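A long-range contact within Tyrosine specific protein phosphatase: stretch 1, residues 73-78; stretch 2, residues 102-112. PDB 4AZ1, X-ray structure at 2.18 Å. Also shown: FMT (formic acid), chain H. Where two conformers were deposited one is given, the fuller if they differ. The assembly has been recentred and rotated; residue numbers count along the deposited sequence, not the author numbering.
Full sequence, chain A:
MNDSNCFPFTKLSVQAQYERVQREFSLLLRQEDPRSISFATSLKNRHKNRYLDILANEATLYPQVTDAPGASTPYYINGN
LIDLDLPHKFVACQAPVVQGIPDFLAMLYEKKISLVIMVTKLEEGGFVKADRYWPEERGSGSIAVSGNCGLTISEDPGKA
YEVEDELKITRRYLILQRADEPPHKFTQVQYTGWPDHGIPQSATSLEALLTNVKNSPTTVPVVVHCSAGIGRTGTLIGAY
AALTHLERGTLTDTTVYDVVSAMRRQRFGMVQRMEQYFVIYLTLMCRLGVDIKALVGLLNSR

Stretch 1 73-78: TPYYIN
Stretch 2 (102-112) PDFLAMLYEKK

An irregular segment, residues 73-78, extended from Tyr-75 to Ile-77, lies against the helix of stretch 2 (residues 102-112) in a largely apolar contact centred on Tyr-75 and tied down by a single hydrogen bond from backbone to carboxylate.

The helix begins earlier in the chain and runs through the stretch until the chain leaves helical values at Lys-112. From Pro-102 to Glu-110 phi runs from -55° to -74° and psi from -37° to -52°, and the i to i+4 bonds run from Ala-106 N to Pro-102 O (2.9 Å) through Lys-111 N to Met-107 O (2.9 Å). Lys-112, at 59/43, leaves helical space in a Schellman motif; a weak bond joins its N to Tyr-109 O at 3.3 Å, and its NZ reaches the same Tyr-109 O at 3.0 Å. Stretch 1 has no regular secondary structure. From Pro-74 (-84/14) it passes into extended values at Tyr-75 (-140/161), Tyr-76 (-127/125) and Ile-77 (-118/140). The register is set by two CA pairs, Tyr-75 CA to Asp-103 CA at 5.0 Å and Ile-77 CA to Phe-104 CA at 6.1 Å. The summed buried surface is 395 Å².

The hydrogen bond runs from Tyr-76 N to Asp-103 OD2, at 3.1 Å with an N-H...acceptor angle of 164°, so the amide aims almost straight at the carboxylate. Asp-103 (chi1 -57°, m; chi2 69°) points its CA-to-CB bond toward stretch 1. The same oxygen packs closely on the neighbouring residue, with Tyr-75 CB 3.2 Å from Asp-103 OD2. The CA-to-CB bond of Tyr-76 (chi1 168°, t) points away from the helix, and its backbone amide makes the bond.

Tyr-75, deposited in two conformers of which one is given, contributes the most covered area. With chi1 at 50° (p) and chi2 at 76°, its ring lies along the helix: Asp-103 O, Met-107 N and Ala-106 C sit over one face. Apolar contacts join Tyr-75 CD2 to Ala-106 CB at 3.9 Å and Tyr-75 CE1 to Met-107 CB at 3.5 Å. The small Ala-106 side chain, directed toward stretch 1, meets the ring without a long projection. Near the ring plane, at its edge, lies OE1 of Glu-110 (chi1 -170°, t; chi2 -130°, between wells; chi3 -28°). Tyr-75 OH and Glu-110 OE1 are 2.3 Å apart, too short to be counted as a hydrogen bond.

Ile-77 (chi1 74°, p; chi2 155°, t) supplies the second apolar patch. Ile-77 CG2 is 3.9 Å from Phe-104 CA and 4.4 Å from Phe-104 CD1, approaching the edge of a ring set by chi1 -180° (t) and chi2 70°. Ile-77 CD1 reaches Met-107 CE at 4.1 Å; Met-107, with chi angles t, m and m, thus meets both Tyr-75 and Ile-77.

A formic acid, probably from the crystallisation liquor, accepts a hydrogen bond from Asn-78 N at its O1 (2.8 Å, 147°), while its O2 lies 3.8 Å from Phe-104 CD1.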

ATOM      1  N   THR A  73     -17.709   1.058   3.550  1.00113.66           N
ATOM      2  CA  THR A  73     -16.421   1.566   3.076  1.00105.16           C
ATOM      3  C   THR A  73     -15.348   0.508   3.320  1.00 94.03           C
ATOM      4  O   THR A  73     -15.028   0.189   4.467  1.00 93.07           O
ATOM      5  CB  THR A  73     -15.986   2.895   3.730  1.00100.79           C
ATOM      6  OG1 THR A  73     -16.961   3.910   3.468  1.00105.74           O
ATOM      7  CG2 THR A  73     -14.657   3.335   3.140  1.00 92.56           C
ATOM      8  N   PRO A  74     -14.791  -0.037   2.231  1.00 88.29           N
ATOM      9  CA  PRO A  74     -13.839  -1.152   2.246  1.00 90.00           C
ATOM     10  C   PRO A  74     -12.387  -0.734   2.489  1.00 88.85           C
ATOM     11  O   PRO A  74     -11.477  -1.541   2.268  1.00 94.18           O
ATOM     12  CB  PRO A  74     -13.975  -1.728   0.835  1.00 91.28           C
ATOM     13  CG  PRO A  74     -14.300  -0.533  -0.010  1.00 90.91           C
ATOM     14  CD  PRO A  74     -15.135   0.379   0.858  1.00 88.63           C
ATOM     15  N   TYR A  75     -12.155   0.486   2.943  0.54 78.76           N
ATOM     16  CA  TYR A  75     -10.793   0.855   3.280  0.54 72.47           C
ATOM     17  C   TYR A  75     -10.735   1.683   4.546  0.54 70.92           C
ATOM     18  O   TYR A  75     -11.727   2.269   4.980  0.54 72.83           O
ATOM     19  CB  TYR A  75     -10.105   1.576   2.123  0.54 65.47           C
ATOM     20  CG  TYR A  75     -10.918   2.701   1.548  0.54 57.68           C
ATOM     21  CD1 TYR A  75     -11.024   3.905   2.214  0.54 41.73           C
ATOM     22  CD2 TYR A  75     -11.577   2.555   0.335  0.54 59.56           C
ATOM     23  CE1 TYR A  75     -11.759   4.934   1.699  0.54 51.87           C
ATOM     24  CE2 TYR A  75     -12.321   3.585  -0.191  0.54 59.52           C
ATOM     25  CZ  TYR A  75     -12.407   4.775   0.499  0.54 58.29           C
ATOM     26  OH  TYR A  75     -13.145   5.819  -0.006  0.54 60.55           O
ATOM     27  N   TYR A  76      -9.550   1.726   5.128  1.00 60.92           N
ATOM     28  CA  TYR A  76      -9.350   2.402   6.392  1.00 48.11           C
ATOM     29  C   TYR A  76      -8.205   3.383   6.270  1.00 46.76           C
ATOM     30  O   TYR A  76      -7.091   3.027   5.848  1.00 41.92           O
ATOM     31  CB  TYR A  76      -9.076   1.398   7.522  1.00 49.33           C
ATOM     32  CG  TYR A  76      -8.584   2.044   8.807  1.00 44.71           C
ATOM     33  CD1 TYR A  76      -9.480   2.528   9.747  1.00 40.85           C
ATOM     34  CD2 TYR A  76      -7.224   2.150   9.083  1.00 39.55           C
ATOM     35  CE1 TYR A  76      -9.041   3.114  10.916  1.00 36.33           C
ATOM     36  CE2 TYR A  76      -6.777   2.736  10.259  1.00 39.50           C
ATOM     37  CZ  TYR A  76      -7.692   3.213  11.166  1.00 42.21           C
ATOM     38  OH  TYR A  76      -7.257   3.793  12.331  1.00 46.24           O
ATOM     39  N   ILE A  77      -8.494   4.632   6.612  1.00 39.71           N
ATOM     40  CA  ILE A  77      -7.449   5.566   6.917  1.00 36.82           C
ATOM     41  C   ILE A  77      -7.667   5.987   8.373  1.00 47.30           C
ATOM     42  O   ILE A  77      -8.812   6.116   8.831  1.00 49.66           O
ATOM     43  CB  ILE A  77      -7.419   6.758   5.941  1.00 47.48           C
ATOM     44  CG1 ILE A  77      -8.569   7.723   6.210  1.00 39.86           C
ATOM     45  CG2 ILE A  77      -7.444   6.254   4.473  1.00 35.64           C
ATOM     46  CD1 ILE A  77      -8.283   9.149   5.735  1.00 43.95           C
ATOM     47  N   ASN A  78      -6.577   6.128   9.118  1.00 42.22           N
ATOM     48  CA  ASN A  78      -6.656   6.669  10.474  1.00 46.52           C
ATOM     49  C   ASN A  78      -6.877   8.175  10.324  1.00 49.18           C
ATOM     50  O   ASN A  78      -5.915   8.954  10.310  1.00 51.05           O
ATOM     51  CB  ASN A  78      -5.350   6.370  11.212  1.00 37.93           C
ATOM     52  CG  ASN A  78      -5.364   6.806  12.661  1.00 45.66           C
ATOM     53  OD1 ASN A  78      -5.908   7.854  13.013  1.00 56.11           O
ATOM     54  ND2 ASN A  78      -4.732   6.007  13.511  1.00 42.20           N
ATOM     55  N   PRO A 102      -2.642   1.645  -0.145  1.00 41.64           N
ATOM     56  CA  PRO A 102      -3.696   1.432  -1.144  1.00 39.54           C
ATOM     57  C   PRO A 102      -5.038   1.995  -0.664  1.00 40.27           C
ATOM     58  O   PRO A 102      -5.791   2.561  -1.475  1.00 37.26           O
ATOM     59  CB  PRO A 102      -3.772  -0.096  -1.261  1.00 38.10           C
ATOM     60  CG  PRO A 102      -2.427  -0.588  -0.820  1.00 36.79           C
ATOM     61  CD  PRO A 102      -1.986   0.378   0.243  1.00 38.52           C
ATOM     62  N   ASP A 103      -5.333   1.829   0.626  1.00 31.07           N
ATOM     63  CA  ASP A 103      -6.529   2.424   1.228  1.00 36.14           C
ATOM     64  C   ASP A 103      -6.533   3.938   1.058  1.00 36.07           C
ATOM     65  O   ASP A 103      -7.561   4.551   0.744  1.00 35.80           O
ATOM     66  CB  ASP A 103      -6.574   2.109   2.719  1.00 46.52           C
ATOM     67  CG  ASP A 103      -6.539   0.619   3.001  1.00 61.98           C
ATOM     68  OD1 ASP A 103      -5.477  -0.016   2.759  1.00 60.49           O
ATOM     69  OD2 ASP A 103      -7.573   0.095   3.473  1.00 60.76           O
ATOM     70  N   PHE A 104      -5.378   4.543   1.280  1.00 34.56           N
ATOM     71  CA  PHE A 104      -5.276   5.997   1.256  1.00 32.75           C
ATOM     72  C   PHE A 104      -5.564   6.488  -0.163  1.00 37.98           C
ATOM     73  O   PHE A 104      -6.381   7.397  -0.370  1.00 38.16           O
ATOM     74  CB  PHE A 104      -3.881   6.410   1.720  1.00 27.94           C
ATOM     75  CG  PHE A 104      -3.645   7.903   1.750  1.00 34.42           C
ATOM     76  CD1 PHE A 104      -4.275   8.708   2.692  1.00 31.09           C
ATOM     77  CD2 PHE A 104      -2.764   8.494   0.854  1.00 32.83           C
ATOM     78  CE1 PHE A 104      -4.032  10.082   2.728  1.00 36.77           C
ATOM     79  CE2 PHE A 104      -2.522   9.870   0.881  1.00 28.93           C
ATOM     80  CZ  PHE A 104      -3.150  10.659   1.817  1.00 33.59           C
ATOM     81  N   LEU A 105      -4.914   5.864  -1.140  1.00 33.25           N
ATOM     82  CA  LEU A 105      -5.078   6.264  -2.538  1.00 35.27           C
ATOM     83  C   LEU A 105      -6.501   6.006  -3.020  1.00 38.35           C
ATOM     84  O   LEU A 105      -7.069   6.798  -3.794  1.00 37.34           O
ATOM     85  CB  LEU A 105      -4.067   5.539  -3.440  1.00 33.42           C
ATOM     86  CG  LEU A 105      -2.588   5.833  -3.148  1.00 32.08           C
ATOM     87  CD1 LEU A 105      -1.645   5.156  -4.163  1.00 32.37           C
ATOM     88  CD2 LEU A 105      -2.313   7.316  -3.091  1.00 30.05           C
ATOM     89  N   ALA A 106      -7.075   4.892  -2.571  1.00 36.77           N
ATOM     90  CA  ALA A 106      -8.442   4.551  -2.950  1.00 36.91           C
ATOM     91  C   ALA A 106      -9.412   5.602  -2.424  1.00 38.81           C
ATOM     92  O   ALA A 106     -10.390   5.959  -3.096  1.00 42.11           O
ATOM     93  CB  ALA A 106      -8.821   3.181  -2.415  1.00 43.90           C
ATOM     94  N   MET A 107      -9.149   6.068  -1.205  1.00 45.30           N
ATOM     95  CA  MET A 107      -9.939   7.131  -0.601  1.00 42.76           C
ATOM     96  C   MET A 107      -9.847   8.389  -1.445  1.00 38.20           C
ATOM     97  O   MET A 107     -10.874   8.976  -1.780  1.00 41.13           O
ATOM     98  CB  MET A 107      -9.464   7.424   0.826  1.00 40.81           C
ATOM     99  CG  MET A 107     -10.262   8.517   1.536  1.00 43.78           C
ATOM    100  SD  MET A 107      -9.613  10.192   1.247  1.00 46.72           S
ATOM    101  CE  MET A 107      -7.895   9.942   1.736  1.00 46.19           C
ATOM    102  N   LEU A 108      -8.622   8.794  -1.792  1.00 33.66           N
ATOM    103  CA  LEU A 108      -8.420   9.989  -2.604  1.00 37.83           C
ATOM    104  C   LEU A 108      -9.214   9.868  -3.887  1.00 43.86           C
ATOM    105  O   LEU A 108      -9.829  10.835  -4.355  1.00 42.69           O
ATOM    106  CB  LEU A 108      -6.947  10.157  -2.962  1.00 40.15           C
ATOM    107  CG  LEU A 108      -6.002  10.488  -1.822  1.00 40.94           C
ATOM    108  CD1 LEU A 108      -4.594  10.683  -2.372  1.00 30.35           C
ATOM    109  CD2 LEU A 108      -6.519  11.753  -1.130  1.00 37.14           C
ATOM    110  N   TYR A 109      -9.207   8.660  -4.443  1.00 46.95           N
ATOM    111  CA  TYR A 109      -9.824   8.415  -5.729  1.00 38.28           C
ATOM    112  C   TYR A 109     -11.344   8.402  -5.651  1.00 43.27           C
ATOM    113  O   TYR A 109     -12.011   9.072  -6.436  1.00 46.40           O
ATOM    114  CB  TYR A 109      -9.323   7.097  -6.326  1.00 39.03           C
ATOM    115  CG  TYR A 109      -9.879   6.854  -7.702  1.00 46.09           C
ATOM    116  CD1 TYR A 109      -9.319   7.475  -8.817  1.00 43.76           C
ATOM    117  CD2 TYR A 109     -10.983   6.031  -7.892  1.00 54.06           C
ATOM    118  CE1 TYR A 109      -9.840   7.272 -10.084  1.00 55.93           C
ATOM    119  CE2 TYR A 109     -11.509   5.819  -9.163  1.00 61.09           C
ATOM    120  CZ  TYR A 109     -10.930   6.441 -10.249  1.00 64.61           C
ATOM    121  OH  TYR A 109     -11.447   6.238 -11.508  1.00 74.35           O
ATOM    122  N   GLU A 110     -11.890   7.610  -4.736  1.00 44.01           N
ATOM    123  CA  GLU A 110     -13.341   7.487  -4.608  1.00 48.56           C
ATOM    124  C   GLU A 110     -13.991   8.798  -4.145  1.00 51.59           C
ATOM    125  O   GLU A 110     -15.087   9.147  -4.595  1.00 56.77           O
ATOM    126  CB  GLU A 110     -13.704   6.349  -3.643  1.00 57.32           C
ATOM    127  CG  GLU A 110     -15.197   5.996  -3.629  1.00 80.31           C
ATOM    128  CD  GLU A 110     -15.772   5.927  -2.224  1.00 95.12           C
ATOM    129  OE1 GLU A 110     -15.009   5.620  -1.283  1.00 97.57           O
ATOM    130  OE2 GLU A 110     -16.985   6.189  -2.062  1.00101.11           O
ATOM    131  N   LYS A 111     -13.311   9.520  -3.254  1.00 48.43           N
ATOM    132  CA  LYS A 111     -13.846  10.772  -2.724  1.00 55.51           C
ATOM    133  C   LYS A 111     -13.527  11.976  -3.605  1.00 53.94           C
ATOM    134  O   LYS A 111     -14.007  13.079  -3.332  1.00 49.17           O
ATOM    135  CB  LYS A 111     -13.352  11.017  -1.290  1.00 43.38           C
ATOM    136  CG  LYS A 111     -13.955  10.060  -0.284  1.00 43.23           C
ATOM    137  CD  LYS A 111     -15.469  10.170  -0.307  1.00 49.43           C
ATOM    138  CE  LYS A 111     -16.123   9.122   0.577  1.00 62.28           C
ATOM    139  NZ  LYS A 111     -17.600   9.375   0.747  1.00 69.01           N
ATOM    140  N   LYS A 112     -12.731  11.758  -4.655  1.00 46.42           N
ATOM    141  CA  LYS A 112     -12.380  12.824  -5.599  1.00 48.87           C
ATOM    142  C   LYS A 112     -11.678  13.978  -4.876  1.00 41.43           C
ATOM    143  O   LYS A 112     -11.954  15.156  -5.124  1.00 47.17           O
ATOM    144  CB  LYS A 112     -13.622  13.344  -6.355  1.00 51.11           C
ATOM    145  CG  LYS A 112     -14.461  12.259  -7.044  1.00 55.94           C
ATOM    146  CD  LYS A 112     -13.614  11.401  -7.975  1.00 59.71           C
ATOM    147  CE  LYS A 112     -14.362  10.132  -8.410  1.00 68.33           C
ATOM    148  NZ  LYS A 112     -13.444   9.120  -9.017  1.00 58.63           N
TER
HETATM  149  C   FMT H1306      -3.839   6.951   6.590  1.00 68.43           C
HETATM  150  O1  FMT H1306      -4.323   6.168   7.421  1.00 61.87           O
HETATM  151  O2  FMT H1306      -4.110   8.158   6.494  1.00 57.81           O